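Local structure of bifunctional protein FolD (Thermus thermophilus, 6V6Y) at residues L122-G125 / R126-G130; G141-R144 / L145-Y149; T189-L192 / P193-T196; P209-R213 / K214-R218. The protein probably oxidises 5,10-methylenetetrahydrofolate to the methenyl form with NADP+ and then hydrolyses that to 10-formyltetrahydrofolate, working as a homodimer. One frame throughout, in Å; residues are numbered along the deposited sequence.

Contact 1 (L122-G125 / R126-G130); sequences LNVG and RLWSG
The indole of W128 meets the preceding turn of its helix at an edge: the carbonyl oxygen of V124 lies near the ring plane, 3.7 Å from CD1, and V124 CG1 approaches the same CD1 at 4.2 Å. One face of the indole carries L127 CD2 toward its rim, and the ring also stacks on W128 of the second subunit. A second flat group, the R126 guanidinium, has L122 CD1 only obliquely beside it. The two side chains run side by side, CD1 of L122 against CG of R126 at 3.9 Å, and the arginine reaches on to a salt bridge with E108 of the second subunit. The N123 carboxamide bonds D115 through ND2 and L134 N through OD1.

The main chain is bonded i to i+4 from L122 to S129, straightest where W128 N gives to V124 O (169°). G125 O is gripped twice, by S129 N at 3.0 Å and by S129 OG at 2.9 Å, from opposite faces of its carbonyl plane. OG turns back onto that oxygen because it stands beside its own backbone N, chi1 -65°. An alanine here has no hydroxyl, and G125 O would probably be held less firmly, leaning on the rather bent amide bond. G130, at positive phi, then ends helix 121-129 in a Schellman motif at the dimer interface.

Contact 2 (G141-R144 / L145-Y149); sequences GVVR and LLKHY
V142 and L146 run side by side on one flank of helix 137-148, CG1 of the valine 4.1 Å from CD1 of the leucine, and both rest on V224 of strand 222-225. On another flank V143 CG1 lies alongside K147 CD, also at 4.1 Å. The lysine CG stands beside its own backbone N, chi1 -72°, which lays the start of the chain near V143 O; a bend at chi3 then takes the amine onward to a salt bridge with E178.

Each carbonyl from G141 to R144 has its i+4 amide. L145 N gives to G141 O at 2.9 Å, tilted 33° from the carbonyl plane. L146 N reaches V142 O, and K147 N meets V143 O at 169°, nearly straight. The shortest bond of the set, 2.7 Å, joins H148 N to R144 O. Y149 N still gives to L145 O at 3.1 Å, although Y149 is the first residue to leave helical geometry. H148 also sets CD2 over the centre of the Y149 ring, 3.7 Å above its plane.

R144 spends its charge away from the helix, in a salt bridge from NH2 to E18 of helix 8-24, and Y149 OH is bonded to S7 O. The carbonyls of G141 to L145 are thus met within the helix, while the charged ends are matched by acidic residues elsewhere in the chain; this leaves the aliphatic flank formed by V142 and L146 to pack against the sheet without polar groups to satisfy.

Contact 3 (T189-L192 / P193-T196); sequences TQDL and PEVT
Apolar contacts tie T189 of the loop to V195, and L192 to T196 within the turn. T189 CG2 meets V195 CG2 at 3.8 Å, the two side chains crossing at a slant, and L192 CD2 touches T196 CG2 at 3.6 Å. The T196 methyl faces this way because CG2 stands beside the backbone N, with OG1 in the position between N and the carbonyl carbon, chi1 62°. L192 and P193 are adjacent, and the peptide bond between them brings L192 CB to 3.4 Å from P193 CD.

The segments cover the loop after strand 181-185 and the short helix 192-196 of the Rossmann-type NADP-binding domain. D191 holds the N-cap position, yet its side chain makes no capping bond. L192 belongs to the NADP pocket and touches the bound cofactor.

Among the hydrogen bonds, D191 O accepts V195 N at 3.3 Å, in the carbonyl plane, and weakly E194 N as well. T196 N gives a straighter bond to L192 O, 2.9 Å at 164°. Of the hydroxyls, T189 OG1 is bonded to T181 of the second subunit and T196 OG1 probably to W216 O.

Charge plays against proximity at D191 and E194. Their carboxylate planes stand 76° apart, and D191 OD2 lies 3.6 Å from E194 CB but 4.8 Å from E194 OE2, where the like charges would probably disfavour a closer approach.

Contact 4 (P209-R213 / K214-R218); sequences PHLVR and KEWVR
A short 3-10 turn, 214-216, in the connection between strands 201-204 and 222-225 of the NADP-binding domain folds W216 back over the residues that lead into it. Its CG stands beside its own backbone N, chi1 -53°, laying the ring over residues 211-213. One face of the indole lies on the main chain: V212 CA makes a CH-pi contact 4.2 Å from the centroid of the six-membered ring, with L211 O and R213 N over the same face. L211 CD1 comes to CH2 of W216 at 3.3 Å, the two side chains crossing at about a right angle, and V212 CG2 meets CE3 of W216 at 3.9 Å. V212 CG1 also touches V217 CG2, and W216 packs on L192 and P193 of helix 192-196.

W216 N gives to R213 O at 3.0 Å, from 55° out of the carbonyl plane. K214 NZ bridges to E215 OE2 at 3.1 Å, while R213 pairs through NE with E242.

An alanine in place of W216 would probably leave L211 and V212 without their broad neighbour and open a gap beside L192 and P193. The chemistry thus divides: dispersion and CH-pi contacts hold the indole to the chain, while K214 and R213 pair with the acidic E215 and E242.

Overall arrangement
All four contacts lie in the NADP-binding region and follow one another along the chain. Contacts 3 and 4 form one unit, their centres 11 Å apart: W216 CZ3 meets L192 CD1 at 3.6 Å, and W216 CE2 meets P193 CG at 3.7 Å. A probable hydrogen bond joins T196 OG1 to W216 O at 2.7 Å. This unit borders the cofactor, with the side chains of L192 and L211 about 4 and 5 Å from NADP. Contact 2 stands farther back, V142 about 8 Å from it, and W128 of contact 1 about 14 Å. Contacts 1 and 2, on successive helices, have centres 20 Å apart and do not touch. Contacts 1 and 3 both reach the second subunit.

Contact 1 (L122-G125 / R126-G130)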
loop_
_atom_site.group_PDB
_atom_site.type_symbol
_atom_site.label_atom_id
_atom_site.label_comp_id
_atom_site.label_asym_id
_atom_site.label_seq_id
_atom_site.Cartn_x
_atom_site.Cartn_y
_atom_site.Cartn_z
ATOM N N LEU A 122 -11.115 1.750 0.786
ATOM C CA LEU A 122 -11.058 2.971 -0.020
ATOM C C LEU A 122 -10.064 3.972 0.560
ATOM O O LEU A 122 -9.368 4.672 -0.189
ATOM C CB LEU A 122 -12.453 3.609 -0.149
ATOM C CG LEU A 122 -12.504 5.067 -0.674
ATOM C CD1 LEU A 122 -11.850 5.218 -2.049
ATOM C CD2 LEU A 122 -13.933 5.649 -0.720
ATOM N N ASN A 123 -9.975 4.059 1.888
ATOM C CA ASN A 123 -8.957 4.928 2.465
ATOM C C ASN A 123 -7.567 4.327 2.314
ATOM O O ASN A 123 -6.598 5.054 2.051
ATOM C CB ASN A 123 -9.281 5.209 3.924
ATOM C CG ASN A 123 -10.446 6.171 4.062
ATOM O OD1 ASN A 123 -10.505 7.188 3.358
ATOM N ND2 ASN A 123 -11.384 5.854 4.952
ATOM N N VAL A 124 -7.441 3.009 2.479
ATOM C CA VAL A 124 -6.153 2.370 2.224
ATOM C C VAL A 124 -5.735 2.606 0.781
ATOM O O VAL A 124 -4.577 2.952 0.497
ATOM C CB VAL A 124 -6.223 0.868 2.549
ATOM C CG1 VAL A 124 -4.836 0.206 2.344
ATOM C CG2 VAL A 124 -6.746 0.667 3.962
ATOM N N GLY A 125 -6.686 2.469 -0.149
ATOM C CA GLY A 125 -6.353 2.600 -1.557
ATOM C C GLY A 125 -6.010 4.023 -1.939
ATOM O O GLY A 125 -5.116 4.257 -2.762
ATOM N N ARG A 126 -6.694 4.999 -1.334
ATOM C CA ARG A 126 -6.320 6.390 -1.567
ATOM C C ARG A 126 -4.916 6.676 -1.044
ATOM O O ARG A 126 -4.162 7.443 -1.655
ATOM C CB ARG A 126 -7.346 7.322 -0.928
ATOM C CG ARG A 126 -8.630 7.483 -1.758
ATOM C CD ARG A 126 -8.387 8.333 -3.009
ATOM N NE ARG A 126 -9.598 8.473 -3.819
ATOM C CZ ARG A 126 -10.553 9.379 -3.591
ATOM N NH1 ARG A 126 -10.432 10.232 -2.578
ATOM N NH2 ARG A 126 -11.630 9.437 -4.377
ATOM N N LEU A 127 -4.547 6.073 0.088
ATOM C CA LEU A 127 -3.237 6.332 0.681
ATOM C C LEU A 127 -2.124 5.878 -0.251
ATOM O O LEU A 127 -1.185 6.631 -0.539
ATOM C CB LEU A 127 -3.116 5.605 2.021
ATOM C CG LEU A 127 -1.974 5.929 2.979
ATOM C CD1 LEU A 127 -2.366 5.385 4.343
ATOM C CD2 LEU A 127 -0.630 5.340 2.552
ATOM N N TRP A 128 -2.205 4.630 -0.705
ATOM C CA TRP A 128 -1.174 4.069 -1.562
ATOM C C TRP A 128 -1.228 4.603 -2.987
ATOM O O TRP A 128 -0.209 4.567 -3.675
ATOM C CB TRP A 128 -1.265 2.544 -1.545
ATOM C CG TRP A 128 -0.548 1.984 -0.312
ATOM C CD1 TRP A 128 -1.124 1.544 0.840
ATOM C CD2 TRP A 128 0.872 1.861 -0.122
ATOM N NE1 TRP A 128 -0.156 1.122 1.726
ATOM C CE2 TRP A 128 1.078 1.317 1.167
ATOM C CE3 TRP A 128 1.989 2.142 -0.925
ATOM C CZ2 TRP A 128 2.355 1.048 1.677
ATOM C CZ3 TRP A 128 3.263 1.877 -0.421
ATOM C CH2 TRP A 128 3.433 1.335 0.870
ATOM N N SER A 129 -2.365 5.148 -3.432
ATOM C CA SER A 129 -2.457 5.726 -4.772
ATOM C C SER A 129 -2.078 7.201 -4.838
ATOM O O SER A 129 -2.008 7.752 -5.944
ATOM C CB SER A 129 -3.874 5.553 -5.322
ATOM O OG SER A 129 -4.119 4.171 -5.493
ATOM N N GLY A 130 -1.837 7.854 -3.700
ATOM C CA GLY A 130 -1.436 9.248 -3.690
ATOM C C GLY A 130 -2.556 10.261 -3.573
ATOM O O GLY A 130 -2.286 11.465 -3.654
#

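Contact 2 (G141-R144 / L145-Y149)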
loop_
_atom_site.group_PDB
_atom_site.type_symbol
_atom_site.label_atom_id
_atom_site.label_comp_id
_atom_site.label_asym_id
_atom_site.label_seq_id
_atom_site.Cartn_x
_atom_site.Cartn_y
_atom_site.Cartn_z
ATOM N N GLY A 141 0.706 9.775 13.237
ATOM C CA GLY A 141 1.336 10.340 14.413
ATOM C C GLY A 141 2.841 10.185 14.377
ATOM O O GLY A 141 3.579 11.059 14.840
ATOM N N VAL A 142 3.320 9.076 13.812
ATOM C CA VAL A 142 4.758 8.866 13.697
ATOM C C VAL A 142 5.364 9.861 12.716
ATOM O O VAL A 142 6.365 10.517 13.013
ATOM C CB VAL A 142 5.035 7.410 13.301
ATOM C CG1 VAL A 142 6.450 7.242 12.821
ATOM C CG2 VAL A 142 4.692 6.500 14.503
ATOM N N VAL A 143 4.749 10.017 11.542
ATOM C CA VAL A 143 5.249 10.993 10.574
ATOM C C VAL A 143 5.240 12.396 11.182
ATOM O O VAL A 143 6.252 13.110 11.168
ATOM C CB VAL A 143 4.430 10.929 9.268
ATOM C CG1 VAL A 143 4.862 12.034 8.325
ATOM C CG2 VAL A 143 4.607 9.571 8.573
ATOM N N ARG A 144 4.098 12.803 11.753
ATOM C CA ARG A 144 4.000 14.144 12.327
ATOM C C ARG A 144 5.018 14.350 13.437
ATOM O O ARG A 144 5.665 15.404 13.509
ATOM C CB ARG A 144 2.586 14.397 12.845
ATOM C CG ARG A 144 2.460 15.656 13.695
ATOM C CD ARG A 144 1.923 16.827 12.898
ATOM N NE ARG A 144 2.025 18.073 13.652
ATOM C CZ ARG A 144 1.168 19.084 13.554
ATOM N NH1 ARG A 144 0.123 18.994 12.730
ATOM N NH2 ARG A 144 1.350 20.185 14.289
ATOM N N LEU A 145 5.197 13.344 14.297
ATOM C CA LEU A 145 6.185 13.461 15.364
ATOM C C LEU A 145 7.578 13.722 14.799
ATOM O O LEU A 145 8.292 14.614 15.282
ATOM C CB LEU A 145 6.175 12.209 16.240
ATOM C CG LEU A 145 7.128 12.213 17.444
ATOM C CD1 LEU A 145 6.506 11.461 18.593
ATOM C CD2 LEU A 145 8.486 11.582 17.084
ATOM N N LEU A 146 7.987 12.954 13.773
ATOM C CA LEU A 146 9.321 13.149 13.205
ATOM C C LEU A 146 9.465 14.539 12.597
ATOM O O LEU A 146 10.498 15.201 12.771
ATOM C CB LEU A 146 9.625 12.081 12.154
ATOM C CG LEU A 146 9.752 10.645 12.668
ATOM C CD1 LEU A 146 9.502 9.608 11.534
ATOM C CD2 LEU A 146 11.106 10.414 13.306
ATOM N N LYS A 147 8.446 14.996 11.871
ATOM C CA LYS A 147 8.521 16.331 11.294
ATOM C C LYS A 147 8.481 17.403 12.374
ATOM O O LYS A 147 9.108 18.455 12.220
ATOM C CB LYS A 147 7.391 16.542 10.290
ATOM C CG LYS A 147 7.579 15.758 8.974
ATOM C CD LYS A 147 6.338 15.823 8.112
ATOM C CE LYS A 147 6.586 16.562 6.801
ATOM N NZ LYS A 147 5.374 16.420 5.923
ATOM N N HIS A 148 7.753 17.160 13.466
ATOM C CA HIS A 148 7.738 18.131 14.552
ATOM C C HIS A 148 9.142 18.358 15.077
ATOM O O HIS A 148 9.563 19.498 15.269
ATOM C CB HIS A 148 6.808 17.672 15.677
ATOM C CG HIS A 148 6.843 18.558 16.883
ATOM N ND1 HIS A 148 5.986 19.626 17.049
ATOM C CD2 HIS A 148 7.647 18.543 17.977
ATOM C CE1 HIS A 148 6.260 20.230 18.192
ATOM N NE2 HIS A 148 7.262 19.592 18.776
ATOM N N TYR A 149 9.910 17.288 15.255
ATOM C CA TYR A 149 11.245 17.403 15.818
ATOM C C TYR A 149 12.322 17.682 14.770
ATOM O O TYR A 149 13.509 17.468 15.052
ATOM C CB TYR A 149 11.580 16.147 16.625
ATOM C CG TYR A 149 10.903 16.170 17.973
ATOM C CD1 TYR A 149 11.305 17.080 18.963
ATOM C CD2 TYR A 149 9.829 15.324 18.253
ATOM C CE1 TYR A 149 10.671 17.131 20.211
ATOM C CE2 TYR A 149 9.190 15.361 19.504
ATOM C CZ TYR A 149 9.623 16.272 20.479
ATOM O OH TYR A 149 8.996 16.323 21.713
#

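Contact 3 (T189-L192 / P193-T196)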
loop_
_atom_site.group_PDB
_atom_site.type_symbol
_atom_site.label_atom_id
_atom_site.label_comp_id
_atom_site.label_asym_id
_atom_site.label_seq_id
_atom_site.Cartn_x
_atom_site.Cartn_y
_atom_site.Cartn_z
ATOM N N THR A 189 12.009 -11.628 8.107
ATOM C CA THR A 189 13.284 -11.057 7.700
ATOM C C THR A 189 14.419 -11.872 8.306
ATOM O O THR A 189 14.362 -12.260 9.475
ATOM C CB THR A 189 13.377 -9.599 8.156
ATOM O OG1 THR A 189 12.250 -8.870 7.640
ATOM C CG2 THR A 189 14.678 -8.964 7.691
ATOM N N GLN A 190 15.446 -12.161 7.509
ATOM C CA GLN A 190 16.605 -12.858 8.048
ATOM C C GLN A 190 17.692 -11.850 8.400
ATOM O O GLN A 190 17.850 -10.823 7.727
ATOM C CB GLN A 190 17.139 -13.925 7.082
ATOM C CG GLN A 190 16.903 -13.653 5.640
ATOM C CD GLN A 190 16.917 -14.922 4.788
ATOM O OE1 GLN A 190 16.431 -15.982 5.218
ATOM N NE2 GLN A 190 17.475 -14.815 3.562
ATOM N N ASP A 191 18.417 -12.139 9.478
ATOM C CA ASP A 191 19.409 -11.218 10.029
ATOM C C ASP A 191 18.795 -9.831 10.237
ATOM O O ASP A 191 19.286 -8.818 9.732
ATOM C CB ASP A 191 20.654 -11.149 9.136
ATOM C CG ASP A 191 21.937 -10.815 9.928
ATOM O OD1 ASP A 191 21.849 -10.552 11.158
ATOM O OD2 ASP A 191 23.037 -10.821 9.319
ATOM N N LEU A 192 17.670 -9.804 10.943
ATOM C CA LEU A 192 17.007 -8.539 11.257
ATOM C C LEU A 192 17.959 -7.473 11.793
ATOM O O LEU A 192 17.884 -6.323 11.321
ATOM C CB LEU A 192 15.879 -8.806 12.260
ATOM C CG LEU A 192 14.568 -8.019 12.161
ATOM C CD1 LEU A 192 14.008 -7.823 13.539
ATOM C CD2 LEU A 192 14.704 -6.689 11.401
ATOM N N PRO A 193 18.868 -7.770 12.745
ATOM C CA PRO A 193 19.763 -6.706 13.247
ATOM C C PRO A 193 20.576 -6.031 12.169
ATOM O O PRO A 193 20.806 -4.814 12.233
ATOM C CB PRO A 193 20.659 -7.452 14.245
ATOM C CG PRO A 193 19.775 -8.509 14.777
ATOM C CD PRO A 193 19.013 -8.998 13.553
ATOM N N GLU A 194 21.018 -6.790 11.170
ATOM C CA GLU A 194 21.768 -6.184 10.080
ATOM C C GLU A 194 20.878 -5.259 9.254
ATOM O O GLU A 194 21.330 -4.209 8.784
ATOM C CB GLU A 194 22.394 -7.284 9.215
ATOM C CG GLU A 194 23.589 -6.841 8.411
ATOM C CD GLU A 194 23.203 -6.326 7.034
ATOM O OE1 GLU A 194 23.380 -5.112 6.767
ATOM O OE2 GLU A 194 22.728 -7.140 6.210
ATOM N N VAL A 195 19.609 -5.630 9.066
ATOM C CA VAL A 195 18.695 -4.752 8.343
ATOM C C VAL A 195 18.478 -3.469 9.127
ATOM O O VAL A 195 18.573 -2.364 8.578
ATOM C CB VAL A 195 17.362 -5.463 8.054
ATOM C CG1 VAL A 195 16.370 -4.486 7.441
ATOM C CG2 VAL A 195 17.592 -6.650 7.131
ATOM N N THR A 196 18.217 -3.587 10.434
ATOM C CA THR A 196 17.929 -2.374 11.197
ATOM C C THR A 196 19.154 -1.470 11.315
ATOM O O THR A 196 19.004 -0.243 11.325
ATOM C CB THR A 196 17.355 -2.715 12.572
ATOM O OG1 THR A 196 18.295 -3.472 13.345
ATOM C CG2 THR A 196 16.060 -3.497 12.406
#

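Contact 4 (P209-R213 / K214-R218)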
loop_
_atom_site.group_PDB
_atom_site.type_symbol
_atom_site.label_atom_id
_atom_site.label_comp_id
_atom_site.label_asym_id
_atom_site.label_seq_id
_atom_site.Cartn_x
_atom_site.Cartn_y
_atom_site.Cartn_z
ATOM N N PRO A 209 8.694 -6.876 24.131
ATOM C CA PRO A 209 9.314 -5.876 25.018
ATOM C C PRO A 209 10.833 -5.873 24.913
ATOM O O PRO A 209 11.481 -6.912 25.031
ATOM C CB PRO A 209 8.851 -6.296 26.419
ATOM C CG PRO A 209 7.780 -7.313 26.225
ATOM C CD PRO A 209 7.966 -7.919 24.873
ATOM N N HIS A 210 11.394 -4.684 24.681
ATOM C CA HIS A 210 12.843 -4.463 24.658
ATOM C C HIS A 210 13.573 -5.426 23.719
ATOM O O HIS A 210 14.746 -5.760 23.934
ATOM C CB HIS A 210 13.431 -4.546 26.065
ATOM C CG HIS A 210 12.909 -3.497 26.993
ATOM N ND1 HIS A 210 13.387 -3.332 28.275
ATOM C CD2 HIS A 210 11.943 -2.562 26.827
ATOM C CE1 HIS A 210 12.741 -2.337 28.859
ATOM N NE2 HIS A 210 11.864 -1.849 28.000
ATOM N N LEU A 211 12.887 -5.851 22.654
ATOM C CA LEU A 211 13.497 -6.731 21.659
ATOM C C LEU A 211 14.721 -6.087 21.008
ATOM O O LEU A 211 15.781 -6.715 20.893
ATOM C CB LEU A 211 12.434 -7.107 20.627
ATOM C CG LEU A 211 12.581 -8.150 19.519
ATOM C CD1 LEU A 211 13.112 -7.523 18.281
ATOM C CD2 LEU A 211 13.487 -9.248 19.963
ATOM N N VAL A 212 14.617 -4.822 20.614
ATOM C CA VAL A 212 15.690 -4.179 19.852
ATOM C C VAL A 212 16.803 -3.706 20.792
ATOM O O VAL A 212 16.584 -2.845 21.653
ATOM C CB VAL A 212 15.140 -3.015 19.014
ATOM C CG1 VAL A 212 16.278 -2.236 18.322
ATOM C CG2 VAL A 212 14.125 -3.541 18.005
ATOM N N ARG A 213 18.008 -4.246 20.600
ATOM C CA ARG A 213 19.180 -3.939 21.412
ATOM C C ARG A 213 20.065 -2.923 20.693
ATOM O O ARG A 213 19.843 -2.582 19.531
ATOM C CB ARG A 213 19.975 -5.217 21.722
ATOM C CG ARG A 213 19.117 -6.417 22.160
ATOM C CD ARG A 213 18.417 -6.167 23.491
ATOM N NE ARG A 213 19.352 -5.670 24.506
ATOM C CZ ARG A 213 19.589 -6.264 25.674
ATOM N NH1 ARG A 213 18.955 -7.382 25.990
ATOM N NH2 ARG A 213 20.464 -5.737 26.530
ATOM N N LYS A 214 21.093 -2.439 21.394
ATOM C CA LYS A 214 21.855 -1.319 20.848
ATOM C C LYS A 214 22.702 -1.736 19.655
ATOM O O LYS A 214 23.028 -0.897 18.801
ATOM C CB LYS A 214 22.734 -0.690 21.931
ATOM C CG LYS A 214 23.582 -1.655 22.743
ATOM C CD LYS A 214 24.660 -0.897 23.516
ATOM C CE LYS A 214 25.061 -1.614 24.808
ATOM N NZ LYS A 214 25.974 -2.778 24.570
ATOM N N GLU A 215 23.096 -3.009 19.593
ATOM C CA GLU A 215 23.864 -3.485 18.449
ATOM C C GLU A 215 23.041 -3.466 17.171
ATOM O O GLU A 215 23.617 -3.436 16.075
ATOM C CB GLU A 215 24.379 -4.900 18.710
ATOM C CG GLU A 215 25.484 -4.970 19.735
ATOM C CD GLU A 215 24.948 -4.980 21.160
ATOM O OE1 GLU A 215 23.739 -5.307 21.349
ATOM O OE2 GLU A 215 25.741 -4.653 22.083
ATOM N N TRP A 216 21.707 -3.488 17.294
ATOM C CA TRP A 216 20.823 -3.390 16.143
ATOM C C TRP A 216 20.736 -1.983 15.575
ATOM O O TRP A 216 20.155 -1.809 14.498
ATOM C CB TRP A 216 19.403 -3.817 16.494
ATOM C CG TRP A 216 19.215 -5.156 17.133
ATOM C CD1 TRP A 216 20.076 -5.818 17.970
ATOM C CD2 TRP A 216 18.045 -5.977 17.029
ATOM N NE1 TRP A 216 19.515 -7.007 18.378
ATOM C CE2 TRP A 216 18.271 -7.129 17.812
ATOM C CE3 TRP A 216 16.834 -5.859 16.323
ATOM C CZ2 TRP A 216 17.332 -8.157 17.913
ATOM C CZ3 TRP A 216 15.904 -6.879 16.422
ATOM C CH2 TRP A 216 16.159 -8.016 17.216
ATOM N N VAL A 217 21.255 -0.976 16.272
ATOM C CA VAL A 217 20.940 0.410 15.958
ATOM C C VAL A 217 22.179 1.111 15.425
ATOM O O VAL A 217 23.269 1.001 16.001
ATOM C CB VAL A 217 20.355 1.143 17.180
ATOM C CG1 VAL A 217 19.928 2.552 16.801
ATOM C CG2 VAL A 217 19.168 0.368 17.716
ATOM N N ARG A 218 21.994 1.842 14.333
ATOM C CA ARG A 218 23.030 2.699 13.781
ATOM C C ARG A 218 23.330 3.873 14.706
ATOM O O ARG A 218 22.419 4.511 15.249
ATOM C CB ARG A 218 22.576 3.225 12.421
ATOM C CG ARG A 218 23.593 4.040 11.668
ATOM C CD ARG A 218 23.158 4.178 10.217
ATOM N NE ARG A 218 23.921 5.213 9.530
ATOM C CZ ARG A 218 23.747 5.549 8.259
ATOM N NH1 ARG A 218 22.832 4.920 7.538
ATOM N NH2 ARG A 218 24.480 6.514 7.710
#